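Folylpolyglutamate synthase protein FOLC (Mycobacterium tuberculosis, PDB 2VOS) probably catalyses ATP-dependent addition of glutamate to dihydropteroate and to tetrahydrofolates, making dihydrofolate and folylpolyglutamates. Local coordinates at residues S77-V82 against N301-A305; S287-L293 against R327-V333; L85-R91 against V309-F313. All coordinates share one frame. Residues are numbered along the deposited sequence.

Interaction 1. Residues S77-V82 against N301-A305. With ADP (adenosine-5'-diphosphate), chain B.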
ATOM      1  N   SER A  77       2.082   3.093  -1.855  1.00 24.61           N
ATOM      2  CA  SER A  77       2.351   4.136  -2.847  1.00 24.06           C
ATOM      3  C   SER A  77       3.666   4.891  -2.519  1.00 24.51           C
ATOM      4  O   SER A  77       4.479   5.201  -3.411  1.00 22.73           O
ATOM      5  CB  SER A  77       1.203   5.139  -2.861  1.00 24.76           C
ATOM      6  OG  SER A  77       0.046   4.620  -3.484  1.00 26.87           O
ATOM      7  N   VAL A  78       3.873   5.219  -1.233  1.00 23.81           N
ATOM      8  CA  VAL A  78       5.118   5.900  -0.817  1.00 22.74           C
ATOM      9  C   VAL A  78       6.308   4.989  -1.074  1.00 23.41           C
ATOM     10  O   VAL A  78       7.378   5.459  -1.522  1.00 25.74           O
ATOM     11  CB  VAL A  78       5.091   6.346   0.704  1.00 24.91           C
ATOM     12  CG1 VAL A  78       6.548   6.823   1.161  1.00 22.41           C
ATOM     13  CG2 VAL A  78       4.079   7.517   0.866  1.00 20.52           C
ATOM     14  N   ALA A  79       6.172   3.684  -0.796  1.00 21.69           N
ATOM     15  CA  ALA A  79       7.288   2.741  -1.000  1.00 21.28           C
ATOM     16  C   ALA A  79       7.680   2.789  -2.474  1.00 21.41           C
ATOM     17  O   ALA A  79       8.849   2.817  -2.809  1.00 21.39           O
ATOM     18  CB  ALA A  79       6.892   1.323  -0.636  1.00 18.75           C
ATOM     19  N   ARG A  80       6.686   2.736  -3.359  1.00 21.71           N
ATOM     20  CA  ARG A  80       6.993   2.747  -4.808  1.00 22.15           C
ATOM     21  C   ARG A  80       7.584   4.070  -5.321  1.00 23.18           C
ATOM     22  O   ARG A  80       8.389   4.033  -6.260  1.00 23.38           O
ATOM     23  CB  ARG A  80       5.775   2.411  -5.635  1.00 22.13           C
ATOM     24  CG  ARG A  80       5.272   0.932  -5.283  1.00 21.98           C
ATOM     25  CD  ARG A  80       3.990   0.630  -6.093  1.00 23.86           C
ATOM     26  NE  ARG A  80       4.234   0.487  -7.548  1.00 23.56           N
ATOM     27  CZ  ARG A  80       4.518  -0.664  -8.172  1.00 24.14           C
ATOM     28  NH1 ARG A  80       4.627  -1.814  -7.508  1.00 20.88           N
ATOM     29  NH2 ARG A  80       4.714  -0.676  -9.484  1.00 24.36           N
HETATM   30  N   MSE A  81       7.185   5.199  -4.722  1.00 21.95           N
HETATM   31  CA  MSE A  81       7.755   6.511  -5.008  1.00 23.59           C
HETATM   32  C   MSE A  81       9.224   6.602  -4.548  1.00 23.68           C
HETATM   33  O   MSE A  81      10.072   7.029  -5.314  1.00 25.11           O
HETATM   34  CB  MSE A  81       6.954   7.609  -4.322  1.00 23.09           C
HETATM   35  CG  MSE A  81       5.639   7.856  -5.093  1.00 24.95           C
HETATM   36 SE   MSE A  81       4.500   8.912  -3.916  1.00 28.32          SE
HETATM   37  CE  MSE A  81       2.975   9.141  -5.054  1.00 23.63           C
ATOM     38  N   VAL A  82       9.504   6.191  -3.318  1.00 23.36           N
ATOM     39  CA  VAL A  82      10.885   6.059  -2.838  1.00 24.29           C
ATOM     40  C   VAL A  82      11.725   5.221  -3.783  1.00 25.14           C
ATOM     41  O   VAL A  82      12.819   5.620  -4.142  1.00 26.82           O
ATOM     42  CB  VAL A  82      10.903   5.439  -1.397  1.00 24.21           C
ATOM     43  CG1 VAL A  82      12.311   5.017  -0.956  1.00 21.81           C
ATOM     44  CG2 VAL A  82      10.236   6.401  -0.387  1.00 25.04           C
ATOM     45  N   ASN A 301       1.742  11.973  -0.497  1.00 37.69           N
ATOM     46  CA  ASN A 301       2.615  10.804  -0.535  1.00 39.19           C
ATOM     47  C   ASN A 301       3.911  11.173  -1.290  1.00 38.84           C
ATOM     48  O   ASN A 301       4.986  10.809  -0.846  1.00 40.39           O
ATOM     49  CB  ASN A 301       1.973   9.612  -1.286  1.00 37.25           C
ATOM     50  CG  ASN A 301       0.771   9.047  -0.520  1.00 40.79           C
ATOM     51  OD1 ASN A 301       0.614   9.330   0.674  1.00 39.66           O
ATOM     52  ND2 ASN A 301      -0.041   8.234  -1.183  1.00 38.11           N
ATOM     53  N   ALA A 302       3.799  11.883  -2.410  1.00 38.17           N
ATOM     54  CA  ALA A 302       5.016  12.336  -3.115  1.00 38.03           C
ATOM     55  C   ALA A 302       5.967  13.145  -2.279  1.00 37.89           C
ATOM     56  O   ALA A 302       7.167  12.876  -2.232  1.00 39.17           O
ATOM     57  CB  ALA A 302       4.646  13.113  -4.373  1.00 38.55           C
ATOM     58  N   VAL A 303       5.489  14.170  -1.585  1.00 38.11           N
ATOM     59  CA  VAL A 303       6.468  14.992  -0.880  1.00 38.02           C
ATOM     60  C   VAL A 303       7.023  14.200   0.317  1.00 38.08           C
ATOM     61  O   VAL A 303       8.161  14.386   0.725  1.00 37.86           O
ATOM     62  CB  VAL A 303       5.841  16.320  -0.361  1.00 37.75           C
ATOM     63  CG1 VAL A 303       4.862  16.048   0.787  1.00 35.45           C
ATOM     64  CG2 VAL A 303       6.933  17.294   0.055  1.00 37.33           C
ATOM     65  N   LEU A 304       6.227  13.288   0.869  1.00 38.06           N
ATOM     66  CA  LEU A 304       6.740  12.456   1.943  1.00 38.62           C
ATOM     67  C   LEU A 304       7.876  11.542   1.441  1.00 37.28           C
ATOM     68  O   LEU A 304       8.882  11.352   2.128  1.00 37.59           O
ATOM     69  CB  LEU A 304       5.586  11.583   2.494  1.00 38.68           C
ATOM     70  CG  LEU A 304       5.948  10.733   3.702  1.00 41.70           C
ATOM     71  CD1 LEU A 304       6.444  11.644   4.862  1.00 40.72           C
ATOM     72  CD2 LEU A 304       4.623   9.971   4.176  1.00 43.46           C
ATOM     73  N   ALA A 305       7.671  10.926   0.257  1.00 37.66           N
ATOM     74  CA  ALA A 305       8.687  10.080  -0.382  1.00 38.20           C
ATOM     75  C   ALA A 305       9.952  10.901  -0.702  1.00 39.38           C
ATOM     76  O   ALA A 305      11.115  10.438  -0.526  1.00 39.84           O
ATOM     77  CB  ALA A 305       8.125   9.473  -1.658  1.00 39.20           C
TER
HETATM   78  PB  ADP B1490      -1.200   1.155   2.194  1.00 32.04           P
HETATM   79  O1B ADP B1490      -0.004   0.439   1.623  1.00 29.25           O
HETATM   80  O2B ADP B1490      -2.386   0.253   2.390  1.00 33.59           O
HETATM   81  O3B ADP B1490      -0.939   2.061   3.359  1.00 30.87           O
HETATM   82  PA  ADP B1490      -1.661   2.256  -0.520  1.00 32.77           P
HETATM   83  O1A ADP B1490      -1.750   0.818  -1.009  1.00 31.51           O
HETATM   84  O2A ADP B1490      -0.822   3.343  -1.171  1.00 26.12           O
HETATM   85  O3A ADP B1490      -1.632   2.294   1.117  1.00 31.81           O
HETATM   86  O5' ADP B1490      -3.179   2.789  -0.747  1.00 35.29           O
HETATM   87  C5' ADP B1490      -4.366   2.050  -0.426  1.00 33.51           C
HETATM   88  C4' ADP B1490      -5.543   2.996  -0.753  1.00 39.19           C
HETATM   89  O4' ADP B1490      -5.498   4.132   0.154  1.00 34.70           O
HETATM   90  C3' ADP B1490      -5.446   3.678  -2.116  1.00 41.59           C
HETATM   91  O3' ADP B1490      -6.247   3.017  -3.074  1.00 47.10           O
HETATM   92  C2' ADP B1490      -6.034   5.056  -2.002  1.00 42.55           C
HETATM   93  O2' ADP B1490      -7.494   4.893  -2.002  1.00 48.77           O
HETATM   94  C1' ADP B1490      -5.770   5.369  -0.552  1.00 37.44           C
HETATM   95  N9  ADP B1490      -4.576   6.209  -0.253  1.00 34.80           N
HETATM   96  C8  ADP B1490      -3.252   6.063  -0.599  1.00 32.19           C
HETATM   97  N7  ADP B1490      -2.514   7.062  -0.032  1.00 31.85           N
HETATM   98  C5  ADP B1490      -3.360   7.775   0.769  1.00 31.30           C
HETATM   99  C6  ADP B1490      -3.254   8.922   1.677  1.00 33.48           C
HETATM  100  N6  ADP B1490      -2.071   9.540   1.876  1.00 30.42           N
HETATM  101  N1  ADP B1490      -4.392   9.346   2.241  1.00 30.70           N
HETATM  102  C2  ADP B1490      -5.628   8.819   2.047  1.00 31.87           C
HETATM  103  N3  ADP B1490      -5.816   7.736   1.247  1.00 32.58           N
HETATM  104  C4  ADP B1490      -4.715   7.226   0.602  1.00 34.00           C
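An alanine methyl set into a hollow of the neighbouring helix is a simple form of helix packing, and the contact of 77-82 with 301-305 is built round one. Residues 77-82 belong to the helix that follows the P-loop, whose Lys75 and Thr76 also bind ADP. Their axis crosses that of 301-305 at -49° and comes within 8.8 Å. The central bump is the methyl of Ala305, which enters a hollow lined by Val78, Met81 and Val82: Ala305 CB lies 3.5 Å from Met81 CB, 3.9 Å from Val82 CG2 and 4.2 Å from Val78 CG1. Toward the nucleotide the relief reverses. Met81, a selenomethionine in this crystal, extends its side chain across the second helix, so that Met81 SE rests on the backbone, 3.5 Å from Asn301 C and 3.4 Å from Ala302 N. On another flank Val78 CG2 settles between Asn301 CB at 3.7 Å and Leu304 CD2 at 4.2 Å.

Polar groups gather where the helices reach ADP. Ser77 gives both N (3.0 Å) and OG (2.8 Å) to O2A of the ADP alpha-phosphate, while Asn301 reads the adenine edge, with Asn301 OD1 accepting from ADP N6 (2.9 Å) and Asn301 ND2 donating to ADP N7 (3.0 Å). The chemistry is thus divided: the helices pack through apolar groups yet carry a phosphate ligand and an adenine ligand, consistent with their packing setting the distance between those sites.

Interaction 2. Residues S287-L293 against R327-V333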
ATOM      1  N   SER A 287      10.511  22.077  -8.687  1.00 42.02           N
ATOM      2  CA  SER A 287       9.365  22.583  -9.501  1.00 43.01           C
ATOM      3  C   SER A 287       9.015  21.705 -10.700  1.00 42.03           C
ATOM      4  O   SER A 287       9.835  20.942 -11.116  1.00 41.09           O
ATOM      5  CB  SER A 287       9.713  23.972 -10.036  1.00 43.19           C
ATOM      6  OG  SER A 287      10.007  24.824  -8.929  1.00 50.03           O
ATOM      7  N   ASP A 288       7.821  21.875 -11.266  1.00 42.41           N
ATOM      8  CA  ASP A 288       7.391  21.168 -12.469  1.00 44.16           C
ATOM      9  C   ASP A 288       7.544  19.659 -12.338  1.00 42.01           C
ATOM     10  O   ASP A 288       8.018  18.991 -13.256  1.00 40.74           O
ATOM     11  CB  ASP A 288       8.176  21.625 -13.701  1.00 46.14           C
ATOM     12  CG  ASP A 288       7.410  21.317 -15.079  1.00 57.56           C
ATOM     13  OD1 ASP A 288       6.111  21.329 -15.092  1.00 64.60           O
ATOM     14  OD2 ASP A 288       8.108  21.106 -16.159  1.00 63.71           O
ATOM     15  N   ILE A 289       7.171  19.130 -11.184  1.00 40.19           N
ATOM     16  CA  ILE A 289       7.131  17.711 -11.017  1.00 39.78           C
ATOM     17  C   ILE A 289       5.823  17.163 -11.611  1.00 40.68           C
ATOM     18  O   ILE A 289       4.737  17.465 -11.092  1.00 41.46           O
ATOM     19  CB  ILE A 289       7.226  17.345  -9.565  1.00 40.72           C
ATOM     20  CG1 ILE A 289       8.635  17.686  -9.065  1.00 40.18           C
ATOM     21  CG2 ILE A 289       6.983  15.813  -9.395  1.00 39.53           C
ATOM     22  CD1 ILE A 289       8.747  17.699  -7.560  1.00 38.27           C
ATOM     23  N   TYR A 290       5.925  16.386 -12.685  1.00 38.55           N
ATOM     24  CA  TYR A 290       4.754  15.702 -13.192  1.00 38.62           C
ATOM     25  C   TYR A 290       4.632  14.352 -12.522  1.00 38.74           C
ATOM     26  O   TYR A 290       5.582  13.545 -12.561  1.00 38.88           O
ATOM     27  CB  TYR A 290       4.806  15.570 -14.725  1.00 38.92           C
ATOM     28  CG  TYR A 290       3.630  14.731 -15.241  1.00 38.93           C
ATOM     29  CD1 TYR A 290       2.343  15.265 -15.332  1.00 41.54           C
ATOM     30  CD2 TYR A 290       3.811  13.409 -15.639  1.00 41.52           C
ATOM     31  CE1 TYR A 290       1.249  14.493 -15.809  1.00 41.60           C
ATOM     32  CE2 TYR A 290       2.688  12.595 -16.112  1.00 39.36           C
ATOM     33  CZ  TYR A 290       1.430  13.162 -16.171  1.00 41.27           C
ATOM     34  OH  TYR A 290       0.343  12.438 -16.659  1.00 45.75           O
ATOM     35  N   LEU A 291       3.486  14.106 -11.871  1.00 37.47           N
ATOM     36  CA  LEU A 291       3.271  12.801 -11.229  1.00 38.44           C
ATOM     37  C   LEU A 291       2.106  12.138 -11.964  1.00 38.26           C
ATOM     38  O   LEU A 291       1.004  12.709 -11.972  1.00 37.46           O
ATOM     39  CB  LEU A 291       2.887  13.035  -9.764  1.00 37.16           C
ATOM     40  CG  LEU A 291       2.636  11.733  -8.977  1.00 41.94           C
ATOM     41  CD1 LEU A 291       3.946  10.978  -8.745  1.00 38.14           C
ATOM     42  CD2 LEU A 291       1.991  12.082  -7.657  1.00 36.68           C
ATOM     43  N   PRO A 292       2.330  10.981 -12.621  1.00 38.88           N
ATOM     44  CA  PRO A 292       1.201  10.414 -13.370  1.00 38.81           C
ATOM     45  C   PRO A 292       0.180   9.610 -12.471  1.00 39.77           C
ATOM     46  O   PRO A 292      -0.138   8.450 -12.777  1.00 38.98           O
ATOM     47  CB  PRO A 292       1.875   9.492 -14.378  1.00 39.59           C
ATOM     48  CG  PRO A 292       3.098   8.924 -13.584  1.00 39.14           C
ATOM     49  CD  PRO A 292       3.539  10.147 -12.699  1.00 38.21           C
ATOM     50  N   LEU A 293      -0.293  10.207 -11.373  1.00 39.39           N
ATOM     51  CA  LEU A 293      -1.250   9.538 -10.501  1.00 41.28           C
ATOM     52  C   LEU A 293      -2.285  10.615 -10.152  1.00 41.41           C
ATOM     53  O   LEU A 293      -1.952  11.818 -10.051  1.00 41.51           O
ATOM     54  CB  LEU A 293      -0.583   9.071  -9.177  1.00 41.53           C
ATOM     55  CG  LEU A 293       0.515   8.025  -9.275  1.00 41.24           C
ATOM     56  CD1 LEU A 293       1.087   7.732  -7.889  1.00 43.86           C
ATOM     57  CD2 LEU A 293      -0.076   6.733  -9.924  1.00 40.03           C
ATOM     58  N   ARG A 327      12.501  14.915 -10.888  1.00 38.79           N
ATOM     59  CA  ARG A 327      11.423  14.944 -11.883  1.00 38.34           C
ATOM     60  C   ARG A 327      11.295  13.599 -12.598  1.00 38.53           C
ATOM     61  O   ARG A 327      10.172  13.091 -12.772  1.00 38.20           O
ATOM     62  CB  ARG A 327      11.659  16.031 -12.897  1.00 38.21           C
ATOM     63  CG  ARG A 327      11.156  17.375 -12.404  1.00 39.39           C
ATOM     64  CD  ARG A 327      11.376  18.559 -13.386  1.00 39.90           C
ATOM     65  NE  ARG A 327      12.802  18.932 -13.489  1.00 40.89           N
ATOM     66  CZ  ARG A 327      13.443  19.703 -12.602  1.00 45.46           C
ATOM     67  NH1 ARG A 327      14.745  19.969 -12.770  1.00 40.22           N
ATOM     68  NH2 ARG A 327      12.808  20.195 -11.518  1.00 42.76           N
ATOM     69  N   ALA A 328      12.430  13.040 -13.010  1.00 38.72           N
ATOM     70  CA  ALA A 328      12.422  11.715 -13.715  1.00 38.75           C
ATOM     71  C   ALA A 328      11.887  10.572 -12.827  1.00 39.38           C
ATOM     72  O   ALA A 328      11.153   9.700 -13.328  1.00 38.73           O
ATOM     73  CB  ALA A 328      13.820  11.384 -14.308  1.00 39.27           C
ATOM     74  N   GLY A 329      12.222  10.551 -11.524  1.00 37.47           N
ATOM     75  CA  GLY A 329      11.744   9.492 -10.655  1.00 36.85           C
ATOM     76  C   GLY A 329      10.243   9.565 -10.471  1.00 38.33           C
ATOM     77  O   GLY A 329       9.519   8.559 -10.602  1.00 38.45           O
ATOM     78  N   PHE A 330       9.747  10.768 -10.218  1.00 36.88           N
ATOM     79  CA  PHE A 330       8.284  10.923 -10.068  1.00 37.53           C
ATOM     80  C   PHE A 330       7.517  10.600 -11.343  1.00 37.88           C
ATOM     81  O   PHE A 330       6.477   9.945 -11.278  1.00 37.84           O
ATOM     82  CB  PHE A 330       7.942  12.330  -9.569  1.00 35.51           C
ATOM     83  CG  PHE A 330       8.096  12.457  -8.090  1.00 37.48           C
ATOM     84  CD1 PHE A 330       7.449  11.570  -7.250  1.00 38.79           C
ATOM     85  CD2 PHE A 330       8.922  13.462  -7.534  1.00 36.43           C
ATOM     86  CE1 PHE A 330       7.601  11.648  -5.850  1.00 35.59           C
ATOM     87  CE2 PHE A 330       9.044  13.592  -6.126  1.00 37.93           C
ATOM     88  CZ  PHE A 330       8.346  12.703  -5.299  1.00 38.24           C
ATOM     89  N   ALA A 331       8.067  10.992 -12.502  1.00 38.12           N
ATOM     90  CA  ALA A 331       7.428  10.705 -13.741  1.00 38.36           C
ATOM     91  C   ALA A 331       7.367   9.227 -13.997  1.00 40.25           C
ATOM     92  O   ALA A 331       6.494   8.769 -14.751  1.00 38.96           O
ATOM     93  CB  ALA A 331       8.129  11.401 -14.904  1.00 39.23           C
ATOM     94  N   ALA A 332       8.279   8.465 -13.411  1.00 39.84           N
ATOM     95  CA  ALA A 332       8.253   7.031 -13.672  1.00 41.78           C
ATOM     96  C   ALA A 332       7.402   6.249 -12.643  1.00 42.13           C
ATOM     97  O   ALA A 332       7.286   5.034 -12.762  1.00 43.04           O
ATOM     98  CB  ALA A 332       9.677   6.483 -13.642  1.00 41.93           C
ATOM     99  N   VAL A 333       6.810   6.932 -11.656  1.00 40.55           N
ATOM    100  CA  VAL A 333       6.069   6.221 -10.591  1.00 40.55           C
ATOM    101  C   VAL A 333       4.875   5.495 -11.167  1.00 39.86           C
ATOM    102  O   VAL A 333       4.135   6.099 -11.951  1.00 37.95           O
ATOM    103  CB  VAL A 333       5.478   7.262  -9.570  1.00 38.99           C
ATOM    104  CG1 VAL A 333       4.436   6.613  -8.640  1.00 43.60           C
ATOM    105  CG2 VAL A 333       6.637   7.862  -8.780  1.00 42.36           C
TER
HETATM  106  O   HOH W   1      13.697  22.419  -9.599  1.00 40.91           O
HETATM  107  O   HOH W   2       8.108  14.608 -13.123  1.00 24.99           O
HETATM  108  O   HOH W   3       1.203   5.885 -12.950  1.00 34.67           O
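How a helix can lie along the edge of a sheet is well illustrated here, the helix 327-331 running at only 19° to the strand 287-291. Arg327 comes first: its NH2 donates to Ser287 O (3.1 Å), while NH1 is held in a salt bridge by Asp324, one turn earlier. Its backbone also takes part, since water 2 donates to both Arg327 O (2.6 Å) and Tyr290 O (2.8 Å). Phe330 follows, turned inward, with CD2 3.6 Å from Ile289 CG2 and CD1 3.9 Å from Leu291 CD1. Ala331 CA then makes a CH···O contact with Tyr290 O (3.6 Å). Past the helix, Val333 still points toward the first segment; its CG1 meets Leu293 CD1 at 3.6 Å, and Val333 O lies 3.4 Å from CG of Pro292, the centre of an inverse gamma turn. The strand is the outer one of a three-stranded antiparallel sheet, paired with 274-281; Phe330 reaches Leu279 of that sheet, Ala302 and Leu306 of helix 296-312, and Leu85 of helix 75-88.

Interaction 3. Residues L85-R91 against V309-F313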
ATOM      1  N   LEU A  85      12.408   7.211  -7.019  1.00 23.96           N
ATOM      2  CA  LEU A  85      13.384   8.291  -6.788  1.00 24.64           C
ATOM      3  C   LEU A  85      14.816   7.725  -6.607  1.00 25.60           C
ATOM      4  O   LEU A  85      15.770   8.214  -7.217  1.00 25.32           O
ATOM      5  CB  LEU A  85      12.984   9.100  -5.545  1.00 24.12           C
ATOM      6  CG  LEU A  85      11.726   9.971  -5.679  1.00 26.57           C
ATOM      7  CD1 LEU A  85      11.324  10.459  -4.265  1.00 26.66           C
ATOM      8  CD2 LEU A  85      11.974  11.225  -6.578  1.00 25.65           C
ATOM      9  N   VAL A  86      14.987   6.671  -5.803  1.00 24.16           N
ATOM     10  CA  VAL A  86      16.315   6.117  -5.583  1.00 25.20           C
ATOM     11  C   VAL A  86      16.868   5.518  -6.898  1.00 25.94           C
ATOM     12  O   VAL A  86      18.107   5.642  -7.245  1.00 26.05           O
ATOM     13  CB  VAL A  86      16.288   5.071  -4.448  1.00 24.99           C
ATOM     14  CG1 VAL A  86      17.621   4.280  -4.386  1.00 25.33           C
ATOM     15  CG2 VAL A  86      15.916   5.754  -3.140  1.00 26.58           C
ATOM     16  N   THR A  87      15.987   4.917  -7.677  1.00 23.84           N
ATOM     17  CA  THR A  87      16.369   4.354  -8.975  1.00 25.92           C
ATOM     18  C   THR A  87      16.777   5.467  -9.993  1.00 25.86           C
ATOM     19  O   THR A  87      17.705   5.293 -10.786  1.00 27.45           O
ATOM     20  CB  THR A  87      15.159   3.503  -9.555  1.00 25.14           C
ATOM     21  OG1 THR A  87      14.930   2.356  -8.675  1.00 27.22           O
ATOM     22  CG2 THR A  87      15.477   3.020 -10.969  1.00 26.35           C
ATOM     23  N   ALA A  88      16.035   6.562 -10.002  1.00 27.12           N
ATOM     24  CA  ALA A  88      16.342   7.772 -10.823  1.00 27.47           C
ATOM     25  C   ALA A  88      17.707   8.378 -10.407  1.00 29.59           C
ATOM     26  O   ALA A  88      18.371   9.067 -11.220  1.00 29.66           O
ATOM     27  CB  ALA A  88      15.243   8.851 -10.633  1.00 26.95           C
ATOM     28  N   LEU A  89      18.119   8.133  -9.160  1.00 29.94           N
ATOM     29  CA  LEU A  89      19.426   8.560  -8.656  1.00 30.39           C
ATOM     30  C   LEU A  89      20.445   7.435  -8.905  1.00 31.63           C
ATOM     31  O   LEU A  89      21.599   7.495  -8.432  1.00 33.69           O
ATOM     32  CB  LEU A  89      19.324   8.819  -7.158  1.00 30.20           C
ATOM     33  CG  LEU A  89      18.496  10.068  -6.910  1.00 30.16           C
ATOM     34  CD1 LEU A  89      18.106  10.152  -5.420  1.00 32.14           C
ATOM     35  CD2 LEU A  89      19.400  11.271  -7.387  1.00 33.24           C
ATOM     36  N   HIS A  90      20.018   6.406  -9.639  1.00 31.02           N
ATOM     37  CA  HIS A  90      20.905   5.331 -10.097  1.00 31.83           C
ATOM     38  C   HIS A  90      21.515   4.357  -9.071  1.00 32.17           C
ATOM     39  O   HIS A  90      22.542   3.694  -9.377  1.00 29.95           O
ATOM     40  CB  HIS A  90      21.995   5.935 -10.941  1.00 34.21           C
ATOM     41  CG  HIS A  90      21.448   6.922 -11.913  1.00 35.48           C
ATOM     42  ND1 HIS A  90      20.740   6.526 -13.025  1.00 36.08           N
ATOM     43  CD2 HIS A  90      21.435   8.278 -11.899  1.00 33.69           C
ATOM     44  CE1 HIS A  90      20.362   7.606 -13.691  1.00 36.93           C
ATOM     45  NE2 HIS A  90      20.799   8.677 -13.042  1.00 33.36           N
ATOM     46  N   ARG A  91      20.872   4.259  -7.902  1.00 30.41           N
ATOM     47  CA  ARG A  91      21.189   3.167  -6.941  1.00 30.35           C
ATOM     48  C   ARG A  91      20.240   1.988  -7.170  1.00 30.57           C
ATOM     49  O   ARG A  91      19.076   2.168  -7.537  1.00 31.31           O
ATOM     50  CB  ARG A  91      21.037   3.658  -5.503  1.00 29.32           C
ATOM     51  CG  ARG A  91      22.303   4.356  -4.946  1.00 31.89           C
ATOM     52  CD  ARG A  91      22.755   5.562  -5.795  1.00 32.60           C
ATOM     53  NE  ARG A  91      23.668   6.424  -4.999  1.00 33.70           N
ATOM     54  CZ  ARG A  91      23.864   7.719  -5.215  1.00 35.28           C
ATOM     55  NH1 ARG A  91      23.222   8.344  -6.215  1.00 36.04           N
ATOM     56  NH2 ARG A  91      24.664   8.396  -4.423  1.00 36.46           N
ATOM     57  N   VAL A 309      13.765  10.286   0.800  1.00 39.64           N
ATOM     58  CA  VAL A 309      14.921   9.995  -0.059  1.00 39.48           C
ATOM     59  C   VAL A 309      16.014  11.058   0.197  1.00 40.59           C
ATOM     60  O   VAL A 309      17.218  10.726   0.247  1.00 40.58           O
ATOM     61  CB  VAL A 309      14.533   9.916  -1.518  1.00 40.14           C
ATOM     62  CG1 VAL A 309      15.799   9.894  -2.383  1.00 39.38           C
ATOM     63  CG2 VAL A 309      13.718   8.628  -1.733  1.00 37.01           C
ATOM     64  N   GLU A 310      15.585  12.309   0.420  1.00 40.38           N
ATOM     65  CA  GLU A 310      16.503  13.401   0.779  1.00 40.26           C
ATOM     66  C   GLU A 310      17.200  13.040   2.074  1.00 41.09           C
ATOM     67  O   GLU A 310      18.440  13.169   2.178  1.00 41.67           O
ATOM     68  CB  GLU A 310      15.746  14.711   0.955  1.00 39.52           C
ATOM     69  CG  GLU A 310      15.361  15.337  -0.373  1.00 40.31           C
ATOM     70  CD  GLU A 310      14.662  16.643  -0.147  1.00 42.83           C
ATOM     71  OE1 GLU A 310      13.627  16.631   0.554  1.00 39.78           O
ATOM     72  OE2 GLU A 310      15.200  17.704  -0.551  1.00 43.27           O
ATOM     73  N   ALA A 311      16.424  12.608   3.061  1.00 40.61           N
ATOM     74  CA  ALA A 311      16.974  12.248   4.385  1.00 42.19           C
ATOM     75  C   ALA A 311      17.987  11.116   4.244  1.00 43.41           C
ATOM     76  O   ALA A 311      19.095  11.202   4.781  1.00 44.36           O
ATOM     77  CB  ALA A 311      15.883  11.797   5.323  1.00 42.24           C
ATOM     78  N   PHE A 312      17.622  10.083   3.489  1.00 41.40           N
ATOM     79  CA  PHE A 312      18.491   8.947   3.248  1.00 42.16           C
ATOM     80  C   PHE A 312      19.847   9.363   2.682  1.00 43.84           C
ATOM     81  O   PHE A 312      20.873   8.853   3.103  1.00 42.57           O
ATOM     82  CB  PHE A 312      17.834   7.946   2.288  1.00 41.98           C
ATOM     83  CG  PHE A 312      18.670   6.755   2.041  1.00 43.08           C
ATOM     84  CD1 PHE A 312      18.714   5.707   2.961  1.00 42.26           C
ATOM     85  CD2 PHE A 312      19.459   6.688   0.922  1.00 44.69           C
ATOM     86  CE1 PHE A 312      19.543   4.598   2.726  1.00 47.34           C
ATOM     87  CE2 PHE A 312      20.275   5.581   0.673  1.00 45.26           C
ATOM     88  CZ  PHE A 312      20.328   4.539   1.576  1.00 46.16           C
ATOM     89  N   PHE A 313      19.848  10.280   1.714  1.00 43.18           N
ATOM     90  CA  PHE A 313      21.095  10.725   1.116  1.00 44.33           C
ATOM     91  C   PHE A 313      21.682  11.959   1.784  1.00 45.19           C
ATOM     92  O   PHE A 313      22.634  12.499   1.277  1.00 46.68           O
ATOM     93  CB  PHE A 313      20.930  11.019  -0.367  1.00 42.77           C
ATOM     94  CG  PHE A 313      20.771   9.781  -1.198  1.00 44.70           C
ATOM     95  CD1 PHE A 313      19.555   9.491  -1.792  1.00 39.72           C
ATOM     96  CD2 PHE A 313      21.819   8.879  -1.342  1.00 44.41           C
ATOM     97  CE1 PHE A 313      19.397   8.339  -2.567  1.00 45.69           C
ATOM     98  CE2 PHE A 313      21.649   7.709  -2.119  1.00 44.76           C
ATOM     99  CZ  PHE A 313      20.443   7.454  -2.705  1.00 44.46           C
TER
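A histidine in the left-handed region of backbone space is the oddity of this contact: His90, with phi of 68°, is the C-prime residue of a Schellman motif that ends helix 75-88. Its two diagnostic bonds run from Arg91 N to Val86 O (3.2 Å) and from His90 N to Thr87 O (2.8 Å). Here the reversal is followed directly by Arg91, whose CA-to-CB bond points toward the end of helix 296-312, the partner that lies beside helix 75-88 in the nucleotide-binding domain.

The packing of Leu85, Val86 and Leu89 is purely apolar. Val309 faces the first helix and touches all three: Val309 CG2 lies 3.9 Å from both Leu85 CB and Val86 CG2, and Val309 CG1 lies 3.8 Å from Leu89 CD1. One turn on, Phe313 continues the seam, its CE1 meeting Leu89 CD1 at 3.6 Å and, more loosely, Val86 CG2 at 4.4 Å. Leu85 also touches Phe330, and Leu89 Ala325, both of helix 323-331, while Val86 touches Val170 of the central sheet.

At the exposed end Arg91 turns one face of its guanidinium group to Phe313: Arg91 NE comes to 3.7 Å from Phe313 CE2, and Arg91 NH1 donates to Leu89 O at 2.9 Å.

Overall arrangement
The three contacts form one continuous patch, with centres 11 Å (interactions 1 and 2), 12 Å (1 and 3) and 14 Å (2 and 3) apart. Interactions 1 and 3 are successive stations on the same helix pair, 75-88 and 296-312, the first at the nucleotide and the second at the far ends. Along the chain the order is 77-82, 85-91, 287-293, 301-305, 309-313, 327-333, so the segments of different contacts alternate. Strand 284-291, helix 296-312 and helix 323-331 follow one another and gather against the P-loop helix; Met81 touches Leu293 and Val333, and Gly329 CA packs on Ala88 CB. Three consecutive elements and one helix some 200 residues earlier thereby pack as one unit beside the ADP pocket.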